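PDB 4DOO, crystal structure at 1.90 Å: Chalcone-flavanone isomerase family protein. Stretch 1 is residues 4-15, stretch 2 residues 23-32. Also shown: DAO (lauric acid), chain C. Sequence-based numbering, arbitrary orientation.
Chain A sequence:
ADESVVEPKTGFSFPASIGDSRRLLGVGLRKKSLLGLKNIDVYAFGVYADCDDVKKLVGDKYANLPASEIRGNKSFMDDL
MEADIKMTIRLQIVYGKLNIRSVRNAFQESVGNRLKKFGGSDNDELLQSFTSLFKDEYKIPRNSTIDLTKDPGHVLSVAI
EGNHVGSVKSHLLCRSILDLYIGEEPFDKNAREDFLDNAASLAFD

Stretch 1 4-15: SVVEPKTGFSFP
Stretch 2 23-32: RLLGVGLRKK

A hairpin can pack on a neighbouring strand largely through side chains, with no hydrogen bond across, as in this chalcone-flavanone isomerase family protein. Stretch 1 folds back on itself, Val5 N to Phe14 O (2.7 Å), Phe14 N to Val5 O (2.8 Å) and Glu7 N to Phe12 O (2.8 Å), with helical phi/psi from Pro8 to Thr10 and Gly11 at 87/-3, where a CB would jam against the preceding carbonyl. Stretch 2 is strand from end to end, kinked in psi at Leu25 (-112/-20). Val5 to Glu7 runs roughly with Leu24 to Val27; antiparallel Ser13-Phe14 runs back. CA atoms of Glu7 and Val27 lie 6.7 Å apart, those of Pro15 and Leu24 7.2 Å.

Apolar van der Waals contacts help bury 437 Å², both sides summed: Leu24 (t, p) sends CD2 to Val5 CB (3.7 Å; Val5 is t) and Phe14 CB (3.8 Å), and Phe14 (m, chi2 -94°) brings CE2 obliquely to Val27 CG1 (4.0 Å; Val27 is t). Pro15 O meets Leu24 CB (3.6 Å). Glu7 (t, m, chi3 112°) curls its carboxylate back into the turn: OE2 accepts from Thr10 N (2.6 Å) and Thr10 OG1 (2.7 Å, chi1 p), OE1 from Lys9 N (3.1 Å). Glu7 OE2 also lies 3.3 Å from Leu29 CD2 (m, t), an apolar neighbour. All-t Lys9 lays CD on Leu29 CD1 (3.6 Å). Out of reach of stretch 1, Arg30 (t, m, t) hydrogen-bonds lauric acid, Arg30 NE to DAO O2 2.7 Å and Arg30 NH2 to DAO O1 2.8 Å.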

# COMPACT_ATOMS: atom_id res chain seq x y z
N SER A 4 -18.67 -2.08 4.74
CA SER A 4 -17.42 -1.47 5.15
C SER A 4 -16.73 -2.24 6.26
O SER A 4 -17.37 -2.94 7.04
CB SER A 4 -17.66 -0.03 5.62
OG SER A 4 -18.23 0.75 4.59
N VAL A 5 -15.41 -2.11 6.31
CA VAL A 5 -14.60 -2.77 7.32
C VAL A 5 -14.01 -1.69 8.22
O VAL A 5 -13.40 -0.74 7.74
CB VAL A 5 -13.45 -3.58 6.68
CG1 VAL A 5 -12.61 -4.23 7.77
CG2 VAL A 5 -14.03 -4.65 5.76
N VAL A 6 -14.21 -1.84 9.52
CA VAL A 6 -13.72 -0.85 10.46
C VAL A 6 -12.42 -1.28 11.12
O VAL A 6 -12.29 -2.42 11.57
CB VAL A 6 -14.74 -0.59 11.58
CG1 VAL A 6 -14.19 0.42 12.58
CG2 VAL A 6 -16.04 -0.09 10.99
N GLU A 7 -11.45 -0.38 11.15
CA GLU A 7 -10.19 -0.68 11.81
C GLU A 7 -10.54 -0.39 13.27
O GLU A 7 -10.78 0.75 13.65
CB GLU A 7 -9.09 0.27 11.31
CG GLU A 7 -7.69 -0.10 11.76
CD GLU A 7 -7.50 -0.00 13.25
OE1 GLU A 7 -7.32 -1.05 13.90
OE2 GLU A 7 -7.55 1.13 13.78
N PRO A 8 -10.60 -1.45 14.10
CA PRO A 8 -10.95 -1.34 15.52
C PRO A 8 -10.27 -0.28 16.38
O PRO A 8 -10.94 0.54 17.00
CB PRO A 8 -10.70 -2.76 16.04
CG PRO A 8 -9.65 -3.29 15.13
CD PRO A 8 -10.13 -2.80 13.79
N LYS A 9 -8.94 -0.30 16.43
CA LYS A 9 -8.22 0.65 17.26
C LYS A 9 -8.52 2.12 17.00
O LYS A 9 -8.63 2.91 17.94
CB LYS A 9 -6.71 0.44 17.16
CG LYS A 9 -5.93 1.30 18.15
CD LYS A 9 -4.44 1.01 18.14
CE LYS A 9 -3.74 1.79 19.25
NZ LYS A 9 -2.26 1.63 19.19
N THR A 10 -8.66 2.49 15.73
CA THR A 10 -8.93 3.88 15.36
C THR A 10 -10.39 4.17 15.06
O THR A 10 -10.85 5.30 15.20
CB THR A 10 -8.11 4.29 14.12
OG1 THR A 10 -8.54 3.52 12.99
CG2 THR A 10 -6.63 4.05 14.35
N GLY A 11 -11.13 3.14 14.65
CA GLY A 11 -12.53 3.33 14.33
C GLY A 11 -12.76 3.76 12.89
O GLY A 11 -13.90 3.90 12.45
N PHE A 12 -11.67 3.95 12.14
CA PHE A 12 -11.80 4.37 10.74
C PHE A 12 -12.38 3.26 9.87
O PHE A 12 -12.06 2.09 10.04
CB PHE A 12 -10.44 4.83 10.20
CG PHE A 12 -9.96 6.12 10.80
CD1 PHE A 12 -9.05 6.92 10.13
CD2 PHE A 12 -10.42 6.55 12.05
CE1 PHE A 12 -8.60 8.13 10.67
CE2 PHE A 12 -9.98 7.75 12.60
CZ PHE A 12 -9.07 8.54 11.91
N SER A 13 -13.23 3.65 8.93
CA SER A 13 -13.89 2.71 8.04
C SER A 13 -13.35 2.68 6.62
O SER A 13 -12.98 3.72 6.06
CB SER A 13 -15.39 3.01 8.01
OG SER A 13 -16.08 2.13 7.15
N PHE A 14 -13.30 1.49 6.04
CA PHE A 14 -12.83 1.28 4.68
C PHE A 14 -13.87 0.47 3.91
O PHE A 14 -14.35 -0.55 4.40
CB PHE A 14 -11.51 0.49 4.67
CG PHE A 14 -10.35 1.25 5.24
CD1 PHE A 14 -9.50 1.97 4.41
CD2 PHE A 14 -10.11 1.24 6.61
CE1 PHE A 14 -8.41 2.67 4.94
CE2 PHE A 14 -9.03 1.94 7.14
CZ PHE A 14 -8.18 2.65 6.30
N PRO A 15 -14.22 0.91 2.69
CA PRO A 15 -15.21 0.16 1.91
C PRO A 15 -14.67 -1.22 1.54
O PRO A 15 -13.48 -1.38 1.29
CB PRO A 15 -15.45 1.06 0.70
CG PRO A 15 -14.12 1.76 0.53
CD PRO A 15 -13.76 2.10 1.96
N ARG A 23 -11.01 -5.25 -4.51
CA ARG A 23 -11.41 -5.72 -3.18
C ARG A 23 -10.43 -5.44 -2.05
O ARG A 23 -9.22 -5.61 -2.19
CB ARG A 23 -11.66 -7.23 -3.22
CG ARG A 23 -12.62 -7.67 -4.31
CD ARG A 23 -13.99 -7.01 -4.22
NE ARG A 23 -14.82 -7.35 -5.37
CZ ARG A 23 -15.20 -8.59 -5.68
NH1 ARG A 23 -14.85 -9.61 -4.91
NH2 ARG A 23 -15.92 -8.81 -6.77
N LEU A 24 -10.98 -5.02 -0.91
CA LEU A 24 -10.17 -4.76 0.27
C LEU A 24 -9.72 -6.12 0.80
O LEU A 24 -10.55 -6.98 1.12
CB LEU A 24 -11.00 -4.05 1.34
CG LEU A 24 -10.29 -3.76 2.67
CD1 LEU A 24 -9.11 -2.82 2.43
CD2 LEU A 24 -11.29 -3.14 3.65
N LEU A 25 -8.41 -6.31 0.91
CA LEU A 25 -7.86 -7.58 1.38
C LEU A 25 -7.19 -7.50 2.75
O LEU A 25 -7.01 -8.51 3.43
CB LEU A 25 -6.87 -8.13 0.36
CG LEU A 25 -7.41 -8.33 -1.07
CD1 LEU A 25 -6.29 -8.85 -1.95
CD2 LEU A 25 -8.58 -9.30 -1.06
N GLY A 26 -6.80 -6.30 3.15
CA GLY A 26 -6.15 -6.15 4.44
C GLY A 26 -6.22 -4.73 4.97
O GLY A 26 -6.20 -3.78 4.20
N VAL A 27 -6.32 -4.60 6.29
CA VAL A 27 -6.39 -3.30 6.93
C VAL A 27 -5.38 -3.26 8.07
O VAL A 27 -5.31 -4.19 8.87
CB VAL A 27 -7.80 -3.03 7.48
CG1 VAL A 27 -7.82 -1.74 8.31
CG2 VAL A 27 -8.78 -2.92 6.33
N GLY A 28 -4.60 -2.19 8.14
CA GLY A 28 -3.61 -2.08 9.20
C GLY A 28 -3.35 -0.66 9.67
O GLY A 28 -4.03 0.29 9.26
N LEU A 29 -2.36 -0.52 10.55
CA LEU A 29 -1.97 0.77 11.10
C LEU A 29 -0.48 1.01 10.90
O LEU A 29 0.33 0.10 11.07
CB LEU A 29 -2.28 0.83 12.60
CG LEU A 29 -3.73 0.73 13.08
CD1 LEU A 29 -3.76 0.85 14.60
CD2 LEU A 29 -4.57 1.83 12.44
N ARG A 30 -0.14 2.24 10.52
CA ARG A 30 1.25 2.64 10.33
C ARG A 30 1.55 3.44 11.58
O ARG A 30 0.96 4.49 11.81
CB ARG A 30 1.38 3.52 9.08
CG ARG A 30 2.81 3.79 8.59
CD ARG A 30 3.52 4.90 9.35
NE ARG A 30 4.68 5.37 8.59
CZ ARG A 30 5.88 5.60 9.11
NH1 ARG A 30 6.10 5.40 10.40
NH2 ARG A 30 6.87 6.02 8.33
N LYS A 31 2.46 2.92 12.39
CA LYS A 31 2.83 3.59 13.64
C LYS A 31 4.21 4.22 13.58
O LYS A 31 4.98 3.99 12.65
CB LYS A 31 2.79 2.59 14.79
CG LYS A 31 1.44 1.93 15.01
CD LYS A 31 1.54 0.78 16.00
CE LYS A 31 0.19 0.08 16.15
NZ LYS A 31 0.26 -1.06 17.11
N LYS A 32 4.50 5.03 14.60
CA LYS A 32 5.78 5.68 14.74
C LYS A 32 6.25 5.34 16.15
O LYS A 32 5.58 5.69 17.13
CB LYS A 32 5.64 7.20 14.59
CG LYS A 32 6.88 7.99 14.99
CD LYS A 32 8.09 7.63 14.14
CE LYS A 32 9.29 8.49 14.51
NZ LYS A 32 10.49 8.16 13.70
O1 DAO C . 6.35 6.46 5.59
O2 DAO C . 4.28 5.79 5.93
C1 DAO C . 5.24 6.06 5.17
C2 DAO C . 5.04 5.91 3.68
C3 DAO C . 4.07 6.97 3.18
C4 DAO C . 3.99 6.97 1.64
C5 DAO C . 2.81 7.81 1.15
C6 DAO C . 3.15 9.30 1.13
C7 DAO C . 1.91 10.15 1.28
C8 DAO C . 2.29 11.56 1.72
C9 DAO C . 1.05 12.39 2.02
C10 DAO C . 1.46 13.82 2.39
C11 DAO C . 0.35 14.80 2.01
C12 DAO C . 0.65 16.18 2.56